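Local structure of beta-glucoside phosphorylase BglX (Unidentified, 5VQE) at residues Asp120-Glu126 against Met175-Arg181; Gly129-Ser134 against Gly182-Val188; Arg203-Leu207 against Ser480-Thr484; Ser209-Ser215 against His242-Asn247; Leu428-Phe434 against Ile471-Asn475. The protein probably transfers glucose from beta-glucosides to phosphate, as a beta-glucoside phosphorylase of glycoside hydrolase family 3. All blocks are in the same frame, centred on the assembly; numbering follows the deposited sequence.

In the fold
Contacts 1, 2 and 4 lie within the TIM-barrel-type N-terminal domain of family 3, and contact 5 lies in the later domain with the mixed sheet. Contacts 1 and 2 pack the same two helices, 122-138 and 169-184, with centres about 11 Å apart. Contact 4 pairs strands 210-211 and 237-244. Contact 3 joins the loop just before strand 210-211 to the loop after strand 469-475, so it bridges the two domains beside the sugar site. Its centre is about 15 Å from that of contact 4, and Gln205 reaches His242 there. Contacts 4 and 5 both fall inside the long chain loop that contact 3 closes. Contacts 1 and 2 come before it.

Contact 1: Asp120-Glu126 against Met175-Arg181; sequences DDESSAE and MAKAYCR
Met175 packs against Ala125 where two barrel-domain helices, 122-138 and 169-184, meet. The axes of 122-126 and 175-181 approach to 7.3 Å at an angle of 36°. The Met175 chain bends at its second torsion (chi2 -76°). This lays SD 3.8 Å from Ala125 CB and brings CE to the backbone of Asp121, at the helix start. Ala125 CB also sits 3.3 Å from Met175 O. Small side chains allow this closeness: Ala178 CB rests against Glu122 O. Glu126 CA makes a CA-H...O contact of 3.3 Å to Ala178 O. Beyond it, Glu126 OE1 lies in the plane of the Arg181 guanidinium at its edge, as a long salt bridge. The two flat groups stand nearly perpendicular, 85° apart. Arg181 NH2 donates to the anti lone pair of Glu122 OE1 at 3.2 Å. An alanine at Arg181 would probably leave Glu122 and Glu126 without their shared positive partner and set both carboxylates freer to turn. Water 1 links Glu122 OE1 to Arg181 NH1.

Contact 2: Gly129-Ser134 against Gly182-Val188; sequences GEVCAS and GCRKWGV
Glu130 OE1 is gripped by two groups, the indole N-H of Trp186 and the ammonium of Lys185, where helix 122-138 packs on the end of helix 169-184 in the barrel domain. Trp186 NE1 donates to OE1 at 3.2 Å. The bond is nearly straight, 167°, and OE1 lies almost in the ring plane. Seen from the carboxylate, the donor comes on the anti side, 29° out of plane. Lys185 NZ forms a salt bridge to OE1 at 2.9 Å, though its hydrogen bond is weak. Water 2 donates to Glu130 OE2. With Glu130 CG anti to the carbonyl carbon (chi1 -76°), CG lies 3.7 Å from Gly182 CA. Helix backbones come close here because both Gly129 and Gly182 lack side chains. A CB on Gly182 would run into Glu130 N. Ala133 CB fits among Cys183, Trp186 and Val188, 3.6 Å from Trp186 CB and 3.8 Å from Val188 CG2. A type I turn, Arg184 to Gly187, carries Trp186 to this place. One face of its indole is covered by Ser134, whose CB sits 3.8 Å from the centroid of the five-membered ring in a CH-pi contact.

Contact 3: Arg203-Leu207 against Ser480-Thr484; sequences RDQHL and SNQTT
Asp204 OD2 accepts a hydrogen bond from Asn481 N at 3.2 Å, with the donor nearly along the C-O axis. Beside it, Ser480 CA lies over one face of the His206 imidazole, offset toward the rim, and Ser480 OG is 2.9 Å from His206 NE2. Leu207 CD1 supplies an apolar touch, meeting Thr483 CG2 at 3.6 Å, the two side chains crossing at about a right angle. Leu207 CD2 comes 3.4 Å from Asn481 OD1. The second shell is built by Asp204 itself. Its other oxygen, OD1, takes the backbone N of His206 at 2.7 Å, from above the carboxylate plane, in an Asx turn. OD1 also lies close to His206 ND1, in a bond modelled so short that its length is doubtful. Further out, the Gln205 side chain touches the bound sugar, and its OE1 accepts from His242 N. The single carboxylate of Asp204 thus ties loop 480-484 to the loop carrying Gln205, which is consistent with the later domain being held near the sugar pocket.

Contact 4: Ser209-Ser215 against His242-Asn247; sequences SSVNNLS and HIRQPN
His242 O receives a weak hydrogen bond from Ser209 OG, while the ring turns elsewhere, to Ser265 and Ala289. Ile243 CG1 lies 3.5 Å from Ser210 OG. Arg244 carries the pairing. Its N donates to Ser210 O at 2.9 Å, and its O accepts from Asn212 N at 2.8 Å. With a bend at chi3 (-76°), its side chain turns back along the partner strand. NH2 donates almost straight, 172°, to Ser209 O, which lies in the guanidinium plane, and Val211 CG2 covers one face of the group. Gln245 points its NE2 at Leu214 O, at 2.9 Å, and at Asn212 OD1, while its OE1 caps Val248 N of the next helix. Pro246 CD rests 3.7 Å from Val211 CG1. Asn247 ND2 reaches Leu214 O at 2.9 Å, from the face opposite Gln245 NE2, so two amides hold this one carbonyl. Strand 237-244 also pairs with strands 191-195 and 284-287, probably its neighbours in the barrel. Strand 210-211, helix 216-232 and strand 237-244 make a short parallel beta-alpha-beta crossover, added at the end of strand 237-244 near the sugar site.

Contact 5: Leu428-Phe434 against Ile471-Asn475; sequences LSEARLF and IYYAN
Tyr473 and Phe434 each hold CG anti to the backbone N (chi1 -168° in Tyr473), which turns both rings into the interface between helix 429-441 and strand 469-475. The Tyr473 ring lies under the helix. Ala431 CB sits over the centre of one face, 4.1 Å from the centroid, in a CH-pi contact. The Phe434 ring meets it obliquely, with planes at 59°, and Phe434 CB comes 4.1 Å from Tyr473 CE2. Ile471 CG2 lies 4.0 Å from Phe434 CE2, at the edge of the ring. At the other end, Leu428 CD1 lies 3.7 Å from Asn475 ND2. Tyr473 OH passes 3.2 Å from Glu430 CB and bonds to Ser532. An alanine at Tyr473 would probably open a gap beneath Ala431 and leave the Ser532 hydroxyl without this partner. Strand 469-475 is flanked in the sheet by strands 412-419 and 506-510. The 429-434 turns run at 156° to strand segment 471-475, and helix 534-544 packs alongside, touching Phe434 and Tyr473 through Val537.

Contact 1: Asp120-Glu126 against Met175-Arg181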
# COMPACT_ATOMS: atom_id res chain seq x y z
N ASP A 120 1.76 -0.48 18.34
CA ASP A 120 2.10 0.84 18.88
C ASP A 120 3.58 0.96 19.22
O ASP A 120 3.97 1.70 20.11
CB ASP A 120 1.24 1.18 20.10
CG ASP A 120 1.14 2.68 20.33
OD1 ASP A 120 1.26 3.45 19.35
OD2 ASP A 120 0.95 3.09 21.49
N ASP A 121 4.42 0.25 18.48
CA ASP A 121 5.87 0.32 18.64
C ASP A 121 6.48 0.70 17.30
O ASP A 121 6.46 -0.11 16.36
CB ASP A 121 6.43 -1.00 19.14
CG ASP A 121 7.91 -0.91 19.45
OD1 ASP A 121 8.57 0.04 18.97
OD2 ASP A 121 8.40 -1.80 20.18
N GLU A 122 7.04 1.90 17.20
CA GLU A 122 7.59 2.34 15.93
C GLU A 122 8.75 1.45 15.48
O GLU A 122 9.05 1.42 14.28
CB GLU A 122 8.02 3.80 16.00
CG GLU A 122 9.11 4.09 16.99
CD GLU A 122 9.27 5.58 17.21
OE1 GLU A 122 10.11 6.19 16.53
OE2 GLU A 122 8.52 6.14 18.05
N SER A 123 9.39 0.72 16.39
CA SER A 123 10.39 -0.24 15.94
C SER A 123 9.78 -1.29 15.02
O SER A 123 10.47 -1.82 14.13
CB SER A 123 11.06 -0.92 17.14
OG SER A 123 10.19 -1.85 17.77
N SER A 124 8.49 -1.62 15.21
CA SER A 124 7.83 -2.55 14.30
C SER A 124 7.80 -2.00 12.88
O SER A 124 8.01 -2.74 11.91
CB SER A 124 6.40 -2.83 14.78
OG SER A 124 6.40 -3.46 16.05
N ALA A 125 7.53 -0.71 12.73
CA ALA A 125 7.50 -0.10 11.41
C ALA A 125 8.90 0.03 10.83
O ALA A 125 9.09 -0.11 9.62
CB ALA A 125 6.81 1.27 11.48
N GLU A 126 9.89 0.31 11.68
CA GLU A 126 11.28 0.30 11.21
C GLU A 126 11.65 -1.07 10.66
O GLU A 126 12.26 -1.18 9.60
CB GLU A 126 12.23 0.72 12.33
CG GLU A 126 13.66 0.95 11.86
CD GLU A 126 14.51 1.65 12.90
OE1 GLU A 126 13.99 1.96 13.99
OE2 GLU A 126 15.71 1.90 12.63
N MET A 175 5.01 6.12 12.81
CA MET A 175 5.21 4.87 12.10
C MET A 175 5.82 5.11 10.73
O MET A 175 6.73 4.38 10.30
CB MET A 175 3.88 4.14 11.98
CG MET A 175 3.28 3.72 13.31
SD MET A 175 4.13 2.28 13.96
CE MET A 175 3.46 2.15 15.63
N ALA A 176 5.34 6.13 10.01
CA ALA A 176 5.84 6.39 8.67
C ALA A 176 7.30 6.84 8.71
O ALA A 176 8.10 6.46 7.85
CB ALA A 176 4.98 7.45 7.99
N LYS A 177 7.67 7.67 9.68
CA LYS A 177 9.08 8.07 9.80
C LYS A 177 9.97 6.86 10.06
O LYS A 177 11.08 6.76 9.51
CB LYS A 177 9.25 9.08 10.93
CG LYS A 177 8.75 10.49 10.64
CD LYS A 177 9.14 11.37 11.84
CE LYS A 177 8.67 12.80 11.71
NZ LYS A 177 9.01 13.56 12.96
N ALA A 178 9.50 5.94 10.90
CA ALA A 178 10.25 4.72 11.19
C ALA A 178 10.35 3.82 9.97
O ALA A 178 11.42 3.24 9.71
CB ALA A 178 9.59 3.98 12.35
N TYR A 179 9.25 3.64 9.23
CA TYR A 179 9.32 2.88 7.99
C TYR A 179 10.41 3.46 7.09
O TYR A 179 11.25 2.73 6.54
CB TYR A 179 7.96 2.89 7.28
CG TYR A 179 7.95 2.18 5.93
CD1 TYR A 179 8.39 2.83 4.78
CD2 TYR A 179 7.51 0.86 5.80
CE1 TYR A 179 8.39 2.20 3.54
CE2 TYR A 179 7.51 0.22 4.56
CZ TYR A 179 7.95 0.90 3.44
OH TYR A 179 7.97 0.30 2.20
N CYS A 180 10.42 4.79 6.95
CA CYS A 180 11.43 5.42 6.11
C CYS A 180 12.83 5.19 6.65
O CYS A 180 13.78 5.01 5.88
CB CYS A 180 11.15 6.92 5.98
SG CYS A 180 9.64 7.32 5.04
N ARG A 181 12.99 5.21 7.98
CA ARG A 181 14.31 4.93 8.53
C ARG A 181 14.80 3.56 8.10
O ARG A 181 15.97 3.40 7.71
CB ARG A 181 14.30 5.02 10.06
CG ARG A 181 14.38 6.43 10.61
CD ARG A 181 14.85 6.43 12.07
NE ARG A 181 13.98 5.65 12.96
CZ ARG A 181 12.83 6.09 13.45
NH1 ARG A 181 12.37 7.29 13.14
NH2 ARG A 181 12.11 5.31 14.25
O HOH W 1 9.54 7.46 14.38

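Contact 2: Gly129-Ser134 against Gly182-Val188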
# COMPACT_ATOMS: atom_id res chain seq x y z
N GLY A 129 9.99 -1.62 7.30
CA GLY A 129 10.73 -0.94 6.25
C GLY A 129 12.03 -1.65 5.89
O GLY A 129 12.39 -1.75 4.71
N GLU A 130 12.74 -2.16 6.90
CA GLU A 130 13.96 -2.92 6.62
C GLU A 130 13.67 -4.14 5.75
O GLU A 130 14.41 -4.42 4.80
CB GLU A 130 14.64 -3.35 7.93
CG GLU A 130 15.39 -2.24 8.62
CD GLU A 130 16.60 -2.74 9.40
OE1 GLU A 130 17.43 -3.47 8.83
OE2 GLU A 130 16.72 -2.39 10.59
N VAL A 131 12.61 -4.89 6.06
CA VAL A 131 12.32 -6.07 5.26
C VAL A 131 12.00 -5.66 3.83
O VAL A 131 12.49 -6.26 2.86
CB VAL A 131 11.17 -6.89 5.86
CG1 VAL A 131 10.83 -8.09 4.96
CG2 VAL A 131 11.54 -7.38 7.25
N CYS A 132 11.17 -4.64 3.67
CA CYS A 132 10.81 -4.20 2.32
C CYS A 132 12.05 -3.83 1.53
O CYS A 132 12.25 -4.28 0.40
CB CYS A 132 9.86 -3.00 2.39
SG CYS A 132 8.26 -3.30 3.19
N ALA A 133 12.90 -2.98 2.10
CA ALA A 133 14.05 -2.46 1.38
C ALA A 133 15.16 -3.50 1.28
O ALA A 133 15.84 -3.59 0.25
CB ALA A 133 14.55 -1.19 2.06
N SER A 134 15.35 -4.29 2.34
CA SER A 134 16.37 -5.34 2.29
C SER A 134 16.07 -6.34 1.20
O SER A 134 16.94 -6.67 0.38
CB SER A 134 16.47 -6.03 3.65
OG SER A 134 17.43 -7.07 3.60
N GLY A 182 13.92 2.56 8.15
CA GLY A 182 14.30 1.22 7.75
C GLY A 182 14.69 1.14 6.29
O GLY A 182 15.59 0.39 5.92
N CYS A 183 14.00 1.90 5.43
CA CYS A 183 14.31 1.84 4.00
C CYS A 183 15.64 2.51 3.69
O CYS A 183 16.41 2.00 2.87
CB CYS A 183 13.19 2.50 3.18
SG CYS A 183 11.63 1.64 3.21
N ARG A 184 15.92 3.66 4.32
CA ARG A 184 17.14 4.39 4.02
C ARG A 184 18.38 3.60 4.41
O ARG A 184 19.46 3.81 3.85
CB ARG A 184 17.13 5.74 4.73
CG ARG A 184 16.03 6.64 4.22
CD ARG A 184 16.07 8.03 4.79
NE ARG A 184 14.96 8.77 4.21
CZ ARG A 184 13.95 9.29 4.89
NH1 ARG A 184 13.89 9.22 6.21
NH2 ARG A 184 12.99 9.92 4.22
N LYS A 185 18.24 2.70 5.38
CA LYS A 185 19.35 1.83 5.75
C LYS A 185 19.77 0.94 4.59
O LYS A 185 20.93 0.51 4.54
CB LYS A 185 18.94 1.00 6.98
CG LYS A 185 19.75 -0.25 7.21
CD LYS A 185 19.48 -0.86 8.60
CE LYS A 185 20.17 -2.22 8.76
NZ LYS A 185 19.99 -2.80 10.13
N TRP A 186 18.88 0.70 3.63
CA TRP A 186 19.17 -0.18 2.51
C TRP A 186 19.20 0.56 1.18
O TRP A 186 19.18 -0.08 0.12
CB TRP A 186 18.16 -1.33 2.48
CG TRP A 186 18.31 -2.21 3.68
CD1 TRP A 186 17.64 -2.11 4.86
CD2 TRP A 186 19.22 -3.31 3.83
NE1 TRP A 186 18.06 -3.08 5.74
CE2 TRP A 186 19.03 -3.83 5.13
CE3 TRP A 186 20.17 -3.90 2.99
CZ2 TRP A 186 19.76 -4.92 5.60
CZ3 TRP A 186 20.89 -4.98 3.47
CH2 TRP A 186 20.68 -5.48 4.76
N GLY A 187 19.28 1.89 1.20
CA GLY A 187 19.50 2.65 -0.02
C GLY A 187 18.30 2.69 -0.95
O GLY A 187 18.47 2.82 -2.17
N VAL A 188 17.10 2.60 -0.40
CA VAL A 188 15.87 2.57 -1.19
C VAL A 188 15.11 3.86 -0.93
O VAL A 188 14.83 4.21 0.22
CB VAL A 188 15.02 1.34 -0.86
CG1 VAL A 188 13.66 1.41 -1.54
CG2 VAL A 188 15.76 0.06 -1.29
O HOH W 2 17.83 -4.01 12.25

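Contact 3: Arg203-Leu207 against Ser480-Thr484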
# COMPACT_ATOMS: atom_id res chain seq x y z
N ARG A 203 -14.96 6.29 -1.09
CA ARG A 203 -14.92 5.76 -2.44
C ARG A 203 -13.48 5.64 -2.93
O ARG A 203 -12.56 6.25 -2.38
CB ARG A 203 -15.78 6.65 -3.36
CG ARG A 203 -17.25 6.65 -2.94
CD ARG A 203 -18.08 7.75 -3.59
NE ARG A 203 -17.56 9.08 -3.29
CZ ARG A 203 -17.95 10.19 -3.91
NH1 ARG A 203 -18.86 10.14 -4.87
NH2 ARG A 203 -17.41 11.36 -3.59
N ASP A 204 -13.31 4.82 -3.96
CA ASP A 204 -12.00 4.37 -4.44
C ASP A 204 -11.60 5.17 -5.67
O ASP A 204 -12.31 5.16 -6.68
CB ASP A 204 -12.06 2.87 -4.77
CG ASP A 204 -10.73 2.32 -5.28
OD1 ASP A 204 -9.76 3.09 -5.42
OD2 ASP A 204 -10.66 1.11 -5.56
N GLN A 205 -10.44 5.83 -5.60
CA GLN A 205 -9.93 6.62 -6.73
C GLN A 205 -9.59 5.76 -7.94
O GLN A 205 -9.39 6.31 -9.04
CB GLN A 205 -8.71 7.44 -6.32
CG GLN A 205 -7.67 6.67 -5.50
CD GLN A 205 -6.26 7.16 -5.71
OE1 GLN A 205 -5.97 7.94 -6.64
NE2 GLN A 205 -5.35 6.71 -4.85
N HIS A 206 -9.50 4.44 -7.76
CA HIS A 206 -9.40 3.53 -8.90
C HIS A 206 -10.63 3.62 -9.79
O HIS A 206 -10.55 3.35 -10.99
CB HIS A 206 -9.22 2.09 -8.42
CG HIS A 206 -7.92 1.83 -7.72
ND1 HIS A 206 -7.67 2.21 -6.42
CD2 HIS A 206 -6.79 1.20 -8.14
CE1 HIS A 206 -6.45 1.85 -6.08
NE2 HIS A 206 -5.89 1.24 -7.11
N LEU A 207 -11.78 4.00 -9.23
CA LEU A 207 -13.07 3.96 -9.92
C LEU A 207 -13.68 5.33 -10.17
O LEU A 207 -14.73 5.41 -10.82
CB LEU A 207 -14.06 3.11 -9.11
CG LEU A 207 -13.69 1.63 -8.97
CD1 LEU A 207 -14.64 0.94 -8.02
CD2 LEU A 207 -13.69 0.93 -10.32
N SER A 480 -7.57 -3.18 -5.65
CA SER A 480 -7.97 -2.18 -6.63
C SER A 480 -9.31 -2.54 -7.27
O SER A 480 -9.55 -3.69 -7.63
CB SER A 480 -6.90 -2.06 -7.72
OG SER A 480 -5.65 -1.69 -7.18
N ASN A 481 -10.18 -1.53 -7.39
CA ASN A 481 -11.44 -1.60 -8.14
C ASN A 481 -12.54 -2.35 -7.41
O ASN A 481 -13.50 -2.80 -8.04
CB ASN A 481 -11.23 -2.22 -9.53
CG ASN A 481 -10.25 -1.43 -10.38
OD1 ASN A 481 -10.58 -0.36 -10.90
ND2 ASN A 481 -9.03 -1.95 -10.52
N GLN A 482 -12.44 -2.49 -6.09
CA GLN A 482 -13.56 -2.94 -5.27
C GLN A 482 -14.22 -1.71 -4.66
O GLN A 482 -13.54 -0.82 -4.15
CB GLN A 482 -13.09 -3.89 -4.17
CG GLN A 482 -12.43 -5.16 -4.70
CD GLN A 482 -11.76 -5.99 -3.61
OE1 GLN A 482 -11.34 -5.46 -2.58
NE2 GLN A 482 -11.67 -7.29 -3.85
N THR A 483 -15.55 -1.66 -4.73
CA THR A 483 -16.27 -0.57 -4.09
C THR A 483 -16.62 -0.88 -2.64
O THR A 483 -17.06 0.01 -1.91
CB THR A 483 -17.56 -0.21 -4.87
OG1 THR A 483 -18.68 -0.91 -4.33
CG2 THR A 483 -17.42 -0.53 -6.36
N THR A 484 -16.40 -2.12 -2.20
CA THR A 484 -16.60 -2.48 -0.80
C THR A 484 -15.65 -3.60 -0.40
O THR A 484 -15.27 -4.45 -1.22
CB THR A 484 -18.04 -2.92 -0.52
OG1 THR A 484 -18.33 -2.75 0.87
CG2 THR A 484 -18.27 -4.39 -0.91

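Contact 4: Ser209-Ser215 against His242-Asn247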
# COMPACT_ATOMS: atom_id res chain seq x y z
N SER A 209 -12.79 10.00 -9.30
CA SER A 209 -11.97 10.97 -8.58
C SER A 209 -12.61 11.20 -7.21
O SER A 209 -13.58 11.96 -7.08
CB SER A 209 -11.82 12.27 -9.36
OG SER A 209 -11.04 13.19 -8.63
N SER A 210 -12.07 10.54 -6.19
CA SER A 210 -12.62 10.67 -4.85
C SER A 210 -12.23 12.03 -4.26
O SER A 210 -11.38 12.75 -4.79
CB SER A 210 -12.16 9.51 -3.97
OG SER A 210 -10.76 9.51 -3.79
N VAL A 211 -12.90 12.41 -3.17
CA VAL A 211 -12.90 13.79 -2.71
C VAL A 211 -12.58 13.84 -1.22
O VAL A 211 -13.30 13.25 -0.40
CB VAL A 211 -14.24 14.49 -2.99
CG1 VAL A 211 -14.19 15.96 -2.61
CG2 VAL A 211 -14.60 14.34 -4.45
N ASN A 212 -11.50 14.55 -0.88
CA ASN A 212 -11.18 14.93 0.50
C ASN A 212 -11.89 16.26 0.75
O ASN A 212 -11.46 17.31 0.26
CB ASN A 212 -9.67 15.02 0.67
CG ASN A 212 -9.24 15.33 2.08
OD1 ASN A 212 -9.86 16.14 2.78
ND2 ASN A 212 -8.15 14.70 2.52
N ASN A 213 -13.01 16.23 1.47
CA ASN A 213 -13.90 17.38 1.58
C ASN A 213 -13.78 18.09 2.93
O ASN A 213 -14.66 18.88 3.30
CB ASN A 213 -15.34 16.95 1.33
CG ASN A 213 -15.90 16.07 2.42
OD1 ASN A 213 -15.20 15.24 3.00
ND2 ASN A 213 -17.18 16.25 2.72
N LEU A 214 -12.70 17.84 3.67
CA LEU A 214 -12.43 18.63 4.86
C LEU A 214 -12.33 20.11 4.48
O LEU A 214 -12.02 20.47 3.35
CB LEU A 214 -11.12 18.16 5.51
CG LEU A 214 -11.07 16.71 6.02
CD1 LEU A 214 -9.69 16.40 6.60
CD2 LEU A 214 -12.15 16.45 7.07
N SER A 215 -12.64 20.97 5.45
CA SER A 215 -12.34 22.38 5.28
C SER A 215 -10.84 22.55 5.10
O SER A 215 -10.04 21.67 5.45
CB SER A 215 -12.82 23.17 6.49
OG SER A 215 -12.01 22.91 7.61
N HIS A 242 -5.29 10.67 -7.43
CA HIS A 242 -6.44 11.17 -8.19
C HIS A 242 -7.57 11.55 -7.25
O HIS A 242 -8.73 11.15 -7.40
CB HIS A 242 -6.86 10.12 -9.20
CG HIS A 242 -5.70 9.49 -9.91
ND1 HIS A 242 -4.70 10.23 -10.49
CD2 HIS A 242 -5.37 8.19 -10.10
CE1 HIS A 242 -3.80 9.41 -11.02
NE2 HIS A 242 -4.19 8.17 -10.79
N ILE A 243 -7.20 12.34 -6.25
CA ILE A 243 -8.08 12.76 -5.16
C ILE A 243 -8.15 14.28 -5.20
O ILE A 243 -7.12 14.95 -5.29
CB ILE A 243 -7.55 12.27 -3.80
CG1 ILE A 243 -7.43 10.74 -3.77
CG2 ILE A 243 -8.44 12.77 -2.68
CD1 ILE A 243 -6.62 10.21 -2.60
N ARG A 244 -9.36 14.82 -5.10
CA ARG A 244 -9.55 16.26 -5.03
C ARG A 244 -9.59 16.73 -3.58
O ARG A 244 -9.99 15.99 -2.68
CB ARG A 244 -10.85 16.67 -5.74
CG ARG A 244 -10.73 16.68 -7.24
CD ARG A 244 -12.08 16.81 -7.92
NE ARG A 244 -12.83 15.57 -7.88
CZ ARG A 244 -14.07 15.43 -8.33
NH1 ARG A 244 -14.71 16.48 -8.86
NH2 ARG A 244 -14.68 14.26 -8.27
N GLN A 245 -9.17 17.98 -3.37
CA GLN A 245 -9.36 18.69 -2.10
C GLN A 245 -9.91 20.06 -2.48
O GLN A 245 -9.17 21.04 -2.58
CB GLN A 245 -8.08 18.80 -1.29
CG GLN A 245 -8.27 18.60 0.21
CD GLN A 245 -9.37 19.48 0.81
OE1 GLN A 245 -9.74 20.50 0.23
NE2 GLN A 245 -9.87 19.09 1.99
N PRO A 246 -11.21 20.14 -2.76
CA PRO A 246 -11.75 21.40 -3.30
C PRO A 246 -11.55 22.59 -2.38
O PRO A 246 -11.30 23.71 -2.86
CB PRO A 246 -13.24 21.08 -3.52
CG PRO A 246 -13.50 19.84 -2.75
CD PRO A 246 -12.22 19.08 -2.71
N ASN A 247 -11.63 22.39 -1.06
CA ASN A 247 -11.57 23.52 -0.14
C ASN A 247 -10.16 24.07 -0.02
O ASN A 247 -9.96 25.28 0.09
CB ASN A 247 -12.12 23.10 1.22
CG ASN A 247 -13.62 22.86 1.19
OD1 ASN A 247 -14.36 23.60 0.55
ND2 ASN A 247 -14.07 21.80 1.85

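Contact 5: Leu428-Phe434 against Ile471-Asn475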
# COMPACT_ATOMS: atom_id res chain seq x y z
N LEU A 428 -9.03 -20.61 1.88
CA LEU A 428 -7.74 -19.94 2.00
C LEU A 428 -6.71 -20.86 2.63
O LEU A 428 -7.00 -21.58 3.60
CB LEU A 428 -7.89 -18.68 2.85
CG LEU A 428 -8.84 -17.60 2.35
CD1 LEU A 428 -9.21 -16.67 3.49
CD2 LEU A 428 -8.20 -16.83 1.22
N SER A 429 -5.49 -20.83 2.10
CA SER A 429 -4.41 -21.61 2.69
C SER A 429 -4.27 -21.29 4.18
O SER A 429 -4.05 -22.19 5.00
CB SER A 429 -3.10 -21.32 1.95
OG SER A 429 -2.04 -22.07 2.51
N GLU A 430 -4.42 -20.02 4.56
CA GLU A 430 -4.21 -19.66 5.95
C GLU A 430 -5.35 -20.17 6.84
O GLU A 430 -5.13 -20.45 8.02
CB GLU A 430 -4.07 -18.15 6.08
CG GLU A 430 -2.74 -17.61 5.58
CD GLU A 430 -2.63 -17.61 4.08
OE1 GLU A 430 -3.68 -17.60 3.39
OE2 GLU A 430 -1.49 -17.63 3.58
N ALA A 431 -6.56 -20.28 6.29
CA ALA A 431 -7.66 -20.85 7.06
C ALA A 431 -7.52 -22.36 7.19
O ALA A 431 -7.91 -22.92 8.22
CB ALA A 431 -9.01 -20.49 6.42
N ARG A 432 -6.99 -23.03 6.16
CA ARG A 432 -6.67 -24.45 6.28
C ARG A 432 -5.64 -24.67 7.39
O ARG A 432 -5.79 -25.57 8.22
CB ARG A 432 -6.14 -25.00 4.96
CG ARG A 432 -7.17 -25.15 3.85
CD ARG A 432 -6.58 -25.95 2.68
NE ARG A 432 -7.44 -25.98 1.51
CZ ARG A 432 -8.47 -26.81 1.34
NH1 ARG A 432 -8.79 -27.70 2.27
NH2 ARG A 432 -9.19 -26.76 0.22
N LEU A 433 -4.59 -23.85 7.40
CA LEU A 433 -3.60 -23.95 8.48
C LEU A 433 -4.27 -23.78 9.83
O LEU A 433 -4.07 -24.59 10.74
CB LEU A 433 -2.51 -22.90 8.28
CG LEU A 433 -1.46 -22.85 9.41
CD1 LEU A 433 -0.68 -24.16 9.48
CD2 LEU A 433 -0.53 -21.65 9.24
N PHE A 434 -5.07 -22.71 9.98
CA PHE A 434 -5.77 -22.46 11.23
C PHE A 434 -6.62 -23.67 11.62
O PHE A 434 -6.61 -24.10 12.78
CB PHE A 434 -6.63 -21.20 11.09
CG PHE A 434 -7.37 -20.81 12.34
CD1 PHE A 434 -6.70 -20.22 13.40
CD2 PHE A 434 -8.74 -20.98 12.44
CE1 PHE A 434 -7.37 -19.84 14.54
CE2 PHE A 434 -9.41 -20.62 13.58
CZ PHE A 434 -8.73 -20.04 14.64
N ILE A 471 -16.59 -20.61 15.01
CA ILE A 471 -15.47 -19.69 14.81
C ILE A 471 -15.53 -19.15 13.39
O ILE A 471 -15.66 -19.92 12.44
CB ILE A 471 -14.10 -20.35 15.07
CG1 ILE A 471 -14.04 -20.91 16.49
CG2 ILE A 471 -12.99 -19.31 14.84
CD1 ILE A 471 -12.67 -21.45 16.90
N TYR A 472 -15.43 -17.82 13.26
CA TYR A 472 -15.39 -17.16 11.96
C TYR A 472 -13.97 -16.71 11.61
O TYR A 472 -13.28 -16.09 12.43
CB TYR A 472 -16.33 -15.95 11.93
CG TYR A 472 -17.77 -16.36 11.80
CD1 TYR A 472 -18.47 -16.85 12.88
CD2 TYR A 472 -18.42 -16.29 10.58
CE1 TYR A 472 -19.78 -17.26 12.76
CE2 TYR A 472 -19.73 -16.69 10.45
CZ TYR A 472 -20.40 -17.17 11.55
OH TYR A 472 -21.71 -17.58 11.43
N TYR A 473 -13.53 -17.05 10.39
CA TYR A 473 -12.26 -16.59 9.83
C TYR A 473 -12.61 -15.62 8.70
O TYR A 473 -13.00 -16.05 7.62
CB TYR A 473 -11.42 -17.76 9.33
CG TYR A 473 -9.99 -17.42 8.99
CD1 TYR A 473 -9.68 -16.62 7.89
CD2 TYR A 473 -8.94 -17.91 9.76
CE1 TYR A 473 -8.37 -16.32 7.57
CE2 TYR A 473 -7.63 -17.61 9.45
CZ TYR A 473 -7.34 -16.81 8.36
OH TYR A 473 -6.04 -16.53 8.07
N ALA A 474 -12.48 -14.32 8.97
CA ALA A 474 -12.87 -13.28 8.03
C ALA A 474 -11.63 -12.65 7.41
O ALA A 474 -10.77 -12.13 8.14
CB ALA A 474 -13.72 -12.22 8.73
N ASN A 475 -11.54 -12.69 6.08
CA ASN A 475 -10.43 -12.08 5.33
C ASN A 475 -11.02 -11.30 4.15
O ASN A 475 -11.10 -11.81 3.03
CB ASN A 475 -9.43 -13.13 4.87
CG ASN A 475 -8.30 -12.54 4.06
OD1 ASN A 475 -7.82 -11.45 4.36
ND2 ASN A 475 -7.86 -13.26 3.04